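Local coordinates for YcaO (Methanopyrus kandleri, PDB 6CIB), which binds ADP and magnesium and, as a YcaO enzyme, probably uses ATP to help convert peptide backbone amides to thioamides, at residues 48-53 with 77-82. Residues are numbered along the deposited sequence; the frame is centred on the assembly and turned at random.
With MG (magnesium ion), chain H; ADP (adenosine-5'-diphosphate), chain G.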
ATOM      1  N   GLU A  48       3.598 -13.102  -8.977  1.00 25.67           N
ATOM      2  CA  GLU A  48       3.205 -12.935 -10.372  1.00 26.21           C
ATOM      3  C   GLU A  48       3.758 -11.632 -10.930  1.00 27.13           C
ATOM      4  O   GLU A  48       3.701 -10.590 -10.268  1.00 27.33           O
ATOM      5  CB  GLU A  48       1.682 -12.953 -10.486  1.00 25.60           C
ATOM      6  CG  GLU A  48       1.059 -14.325 -10.261  1.00 25.85           C
ATOM      7  CD  GLU A  48       1.305 -15.282 -11.420  1.00 26.54           C
ATOM      8  OE1 GLU A  48       1.180 -14.865 -12.588  1.00 27.93           O
ATOM      9  OE2 GLU A  48       1.612 -16.456 -11.161  1.00 26.78           O
ATOM     10  N   ILE A  49       4.315 -11.687 -12.136  1.00 27.25           N
ATOM     11  CA  ILE A  49       4.878 -10.472 -12.752  1.00 28.23           C
ATOM     12  C   ILE A  49       4.149 -10.199 -14.054  1.00 28.28           C
ATOM     13  O   ILE A  49       3.885 -11.123 -14.831  1.00 27.64           O
ATOM     14  CB  ILE A  49       6.417 -10.548 -12.951  1.00 29.87           C
ATOM     15  CG1 ILE A  49       7.137 -10.628 -11.601  1.00 31.39           C
ATOM     16  CG2 ILE A  49       6.964  -9.329 -13.700  1.00 29.52           C
ATOM     17  CD1 ILE A  49       7.571 -12.029 -11.248  1.00 35.22           C
ATOM     18  N   ARG A  50       3.818  -8.925 -14.269  1.00 27.57           N
ATOM     19  CA  ARG A  50       3.163  -8.479 -15.489  1.00 27.34           C
ATOM     20  C   ARG A  50       3.992  -7.411 -16.199  1.00 29.24           C
ATOM     21  O   ARG A  50       4.492  -6.477 -15.563  1.00 28.88           O
ATOM     22  CB  ARG A  50       1.756  -7.955 -15.175  1.00 26.77           C
ATOM     23  CG  ARG A  50       0.828  -8.975 -14.496  1.00 25.74           C
ATOM     24  CD  ARG A  50       0.388 -10.077 -15.464  1.00 25.93           C
ATOM     25  NE  ARG A  50      -0.425 -11.117 -14.824  1.00 25.21           N
ATOM     26  CZ  ARG A  50       0.059 -12.198 -14.206  1.00 26.31           C
ATOM     27  NH1 ARG A  50       1.371 -12.406 -14.138  1.00 24.09           N
ATOM     28  NH2 ARG A  50      -0.779 -13.077 -13.647  1.00 25.58           N
ATOM     29  N   ARG A  51       4.153  -7.580 -17.510  1.00 28.61           N
ATOM     30  CA  ARG A  51       4.666  -6.529 -18.376  1.00 30.03           C
ATOM     31  C   ARG A  51       3.456  -5.864 -19.035  1.00 30.57           C
ATOM     32  O   ARG A  51       2.646  -6.531 -19.691  1.00 28.88           O
ATOM     33  CB  ARG A  51       5.641  -7.102 -19.413  1.00 30.99           C
ATOM     34  CG  ARG A  51       6.358  -6.054 -20.261  1.00 32.72           C
ATOM     35  CD  ARG A  51       7.546  -6.638 -21.022  1.00 35.05           C
ATOM     36  NE  ARG A  51       7.160  -7.631 -22.027  1.00 37.90           N
ATOM     37  CZ  ARG A  51       6.853  -7.362 -23.296  1.00 41.44           C
ATOM     38  NH1 ARG A  51       6.884  -6.119 -23.759  1.00 43.17           N
ATOM     39  NH2 ARG A  51       6.512  -8.347 -24.122  1.00 41.72           N
ATOM     40  N   ARG A  52       3.339  -4.556 -18.820  1.00 31.10           N
ATOM     41  CA  ARG A  52       2.190  -3.755 -19.257  1.00 33.54           C
ATOM     42  C   ARG A  52       2.628  -2.606 -20.185  1.00 33.60           C
ATOM     43  O   ARG A  52       3.621  -1.937 -19.907  1.00 33.43           O
ATOM     44  CB  ARG A  52       1.474  -3.178 -18.026  1.00 33.48           C
ATOM     45  CG  ARG A  52       0.093  -2.618 -18.306  1.00 34.12           C
ATOM     46  CD  ARG A  52      -0.480  -1.824 -17.141  1.00 36.11           C
ATOM     47  NE  ARG A  52      -1.349  -0.773 -17.671  1.00 39.46           N
ATOM     48  CZ  ARG A  52      -1.137   0.530 -17.547  1.00 38.54           C
ATOM     49  NH1 ARG A  52      -0.100   0.995 -16.866  1.00 40.50           N
ATOM     50  NH2 ARG A  52      -1.984   1.379 -18.097  1.00 41.38           N
ATOM     51  N   ARG A  53       1.873  -2.385 -21.266  1.00 34.78           N
ATOM     52  CA  ARG A  53       2.126  -1.292 -22.216  1.00 36.06           C
ATOM     53  C   ARG A  53       1.030  -0.250 -22.150  1.00 34.59           C
ATOM     54  O   ARG A  53      -0.148  -0.606 -22.124  1.00 35.23           O
ATOM     55  CB  ARG A  53       2.139  -1.814 -23.657  1.00 40.11           C
ATOM     56  CG  ARG A  53       3.403  -2.511 -24.090  1.00 45.37           C
ATOM     57  CD  ARG A  53       3.570  -2.361 -25.600  1.00 51.70           C
ATOM     58  NE  ARG A  53       4.208  -3.523 -26.218  1.00 57.76           N
ATOM     59  CZ  ARG A  53       5.491  -3.869 -26.077  1.00 61.75           C
ATOM     60  NH1 ARG A  53       6.317  -3.151 -25.318  1.00 64.38           N
ATOM     61  NH2 ARG A  53       5.950  -4.951 -26.695  1.00 62.72           N
HETATM   62  N   MSE A  77      -5.221  -6.934 -10.796  1.00 25.39           N
HETATM   63  CA  MSE A  77      -5.839  -5.730 -10.245  1.00 27.01           C
HETATM   64  C   MSE A  77      -4.840  -4.607 -10.056  1.00 27.20           C
HETATM   65  O   MSE A  77      -5.205  -3.438 -10.151  1.00 27.75           O
HETATM   66  CB  MSE A  77      -6.620  -6.091  -8.982  1.00 29.68           C
HETATM   67  CG  MSE A  77      -7.752  -7.089  -9.238  1.00 30.62           C
HETATM   68 SE   MSE A  77      -9.168  -6.253 -10.334  1.00 34.43          SE
HETATM   69  CE  MSE A  77     -10.098  -5.458  -8.785  1.00 34.90           C
ATOM     70  N   GLU A  78      -3.573  -4.961  -9.825  1.00 28.66           N
ATOM     71  CA  GLU A  78      -2.459  -4.014  -9.830  1.00 29.89           C
ATOM     72  C   GLU A  78      -2.358  -3.317 -11.192  1.00 29.21           C
ATOM     73  O   GLU A  78      -2.256  -2.087 -11.258  1.00 28.05           O
ATOM     74  CB  GLU A  78      -1.152  -4.739  -9.484  1.00 32.56           C
ATOM     75  CG  GLU A  78       0.115  -3.889  -9.512  1.00 37.84           C
ATOM     76  CD  GLU A  78       0.354  -3.102  -8.238  1.00 41.70           C
ATOM     77  OE1 GLU A  78       0.144  -3.649  -7.133  1.00 45.01           O
ATOM     78  OE2 GLU A  78       0.777  -1.933  -8.344  1.00 45.24           O
ATOM     79  N   CYS A  79      -2.390  -4.105 -12.272  1.00 27.62           N
ATOM     80  CA  CYS A  79      -2.430  -3.556 -13.631  1.00 27.84           C
ATOM     81  C   CYS A  79      -3.634  -2.641 -13.859  1.00 26.53           C
ATOM     82  O   CYS A  79      -3.490  -1.585 -14.471  1.00 27.33           O
ATOM     83  CB  CYS A  79      -2.391  -4.678 -14.673  1.00 26.57           C
ATOM     84  SG  CYS A  79      -0.840  -5.579 -14.637  1.00 27.80           S
ATOM     85  N   VAL A  80      -4.796  -3.035 -13.333  1.00 26.70           N
ATOM     86  CA  VAL A  80      -6.047  -2.284 -13.506  1.00 27.56           C
ATOM     87  C   VAL A  80      -5.982  -0.915 -12.808  1.00 28.84           C
ATOM     88  O   VAL A  80      -6.294   0.105 -13.432  1.00 28.36           O
ATOM     89  CB  VAL A  80      -7.297  -3.096 -13.061  1.00 27.08           C
ATOM     90  CG1 VAL A  80      -8.535  -2.208 -12.970  1.00 27.31           C
ATOM     91  CG2 VAL A  80      -7.586  -4.232 -14.037  1.00 27.37           C
ATOM     92  N   GLU A  81      -5.555  -0.896 -11.538  1.00 29.96           N
ATOM     93  CA  GLU A  81      -5.431   0.355 -10.795  1.00 30.43           C
ATOM     94  C   GLU A  81      -4.476   1.342 -11.477  1.00 29.99           C
ATOM     95  O   GLU A  81      -4.752   2.540 -11.498  1.00 30.06           O
ATOM     96  CB  GLU A  81      -5.067   0.127  -9.310  1.00 30.91           C
ATOM     97  CG  GLU A  81      -3.623  -0.253  -9.034  1.00 30.47           C
ATOM     98  CD  GLU A  81      -3.254  -0.215  -7.566  1.00 31.51           C
ATOM     99  OE1 GLU A  81      -3.933  -0.869  -6.756  1.00 30.10           O
ATOM    100  OE2 GLU A  81      -2.255   0.453  -7.214  1.00 31.55           O
ATOM    101  N   ARG A  82      -3.374   0.834 -12.040  1.00 30.13           N
ATOM    102  CA  ARG A  82      -2.403   1.685 -12.734  1.00 31.68           C
ATOM    103  C   ARG A  82      -2.974   2.301 -14.015  1.00 30.99           C
ATOM    104  O   ARG A  82      -2.713   3.471 -14.301  1.00 31.70           O
ATOM    105  CB  ARG A  82      -1.082   0.945 -12.999  1.00 34.75           C
ATOM    106  CG  ARG A  82      -0.267   0.631 -11.747  1.00 37.90           C
ATOM    107  CD  ARG A  82       0.241   1.880 -11.030  1.00 43.33           C
ATOM    108  NE  ARG A  82       1.349   2.512 -11.760  1.00 49.80           N
ATOM    109  CZ  ARG A  82       2.637   2.224 -11.579  1.00 49.35           C
ATOM    110  NH1 ARG A  82       3.001   1.318 -10.680  1.00 52.64           N
ATOM    111  NH2 ARG A  82       3.562   2.847 -12.294  1.00 53.81           N
TER
HETATM  112 MG    MG H 402      -2.280  -0.093  -4.682  1.00 40.22          MG
HETATM  113  PB  ADP G 401      -1.188  -4.107  -2.230  1.00 48.27           P
HETATM  114  O1B ADP G 401      -2.484  -3.331  -2.331  1.00 47.80           O
HETATM  115  O2B ADP G 401      -0.467  -3.957  -0.905  1.00 51.35           O
HETATM  116  O3B ADP G 401      -0.280  -3.999  -3.433  1.00 47.98           O
HETATM  117  PA  ADP G 401      -2.025  -6.693  -3.250  1.00 35.77           P
HETATM  118  O1A ADP G 401      -2.762  -7.773  -2.506  1.00 38.83           O
HETATM  119  O2A ADP G 401      -0.757  -7.099  -3.953  1.00 36.77           O
HETATM  120  O3A ADP G 401      -1.696  -5.631  -2.106  1.00 43.46           O
HETATM  121  O5' ADP G 401      -3.053  -6.008  -4.277  1.00 34.06           O
HETATM  122  C5' ADP G 401      -2.717  -5.310  -5.490  1.00 32.69           C
HETATM  123  C4' ADP G 401      -3.984  -4.639  -6.053  1.00 32.14           C
HETATM  124  O4' ADP G 401      -4.988  -5.632  -6.319  1.00 32.12           O
HETATM  125  C3' ADP G 401      -4.648  -3.664  -5.077  1.00 31.59           C
HETATM  126  O3' ADP G 401      -5.333  -2.629  -5.809  1.00 30.75           O
HETATM  127  C2' ADP G 401      -5.671  -4.523  -4.356  1.00 30.68           C
HETATM  128  O2' ADP G 401      -6.728  -3.757  -3.785  1.00 30.03           O
HETATM  129  C1' ADP G 401      -6.138  -5.451  -5.473  1.00 30.41           C
HETATM  130  N9  ADP G 401      -6.583  -6.778  -4.990  1.00 30.40           N
HETATM  131  C8  ADP G 401      -5.805  -7.684  -4.369  1.00 30.89           C
HETATM  132  N7  ADP G 401      -6.514  -8.792  -4.053  1.00 30.60           N
HETATM  133  C5  ADP G 401      -7.763  -8.615  -4.497  1.00 30.09           C
HETATM  134  C6  ADP G 401      -9.010  -9.415  -4.490  1.00 29.63           C
HETATM  135  N6  ADP G 401      -9.027 -10.651  -3.935  1.00 28.92           N
HETATM  136  N1  ADP G 401     -10.113  -8.861  -5.050  1.00 30.61           N
HETATM  137  C2  ADP G 401     -10.102  -7.625  -5.607  1.00 30.88           C
HETATM  138  N3  ADP G 401      -8.997  -6.847  -5.652  1.00 30.55           N
HETATM  139  C4  ADP G 401      -7.814  -7.283  -5.121  1.00 30.28           C
HETATM  140  O   HOH W   1      -0.767  -1.704  -5.133  1.00 34.55           O
HETATM  141  O   HOH W   2      -3.176  -0.887  -2.808  1.00 32.94           O
HETATM  142  O   HOH W   3      -0.808   1.514  -4.287  1.00 25.81           O
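R50 and R52 of the middle strand of a three-stranded antiparallel sheet pack on C79 and R82 of the nucleotide-binding helix of the YcaO fold. The segment axes come within 9.9 Å at an angle of 33°. The contact is buried and made by van der Waals touches, with no hydrogen bond across it. C79 SG lies against the aliphatic base of R50, 3.6 Å from R50 CB. The R50 chain bends at chi2 (-72°), and its guanidinium turns back along its own strand to E48. NH1 and NH2 of R50 both grip E48 OE1 end-on, each at 2.9 Å, with that oxygen in the guanidinium plane. R50 NH1 also bonds to I49 O, from above the carbonyl plane. E29 takes R50 NE in a salt bridge, so the group is held on several sides. R52 reaches across to the helix, with CG anti to the backbone N (chi1 -166°). One face of its guanidinium lies over the backbone at C79 O and R82 C. R52 NH1 is 4.0 Å from R82 CB. The charged end of R52 is satisfied elsewhere, by E86 and by V32 O. Another side of the helix serves the ligands. E81 OE2 binds magnesium at a long 2.6 Å; L148 O and waters share the metal. E78 OE1 and ADP O3B both lie within hydrogen-bonding distance of a metal-bound water. Strand 45-54 runs between strands 34-42 and 57-64; V34 touches C79, and H61 touches R52, E78 and R82, so both flanking strands also touch helix 68-85.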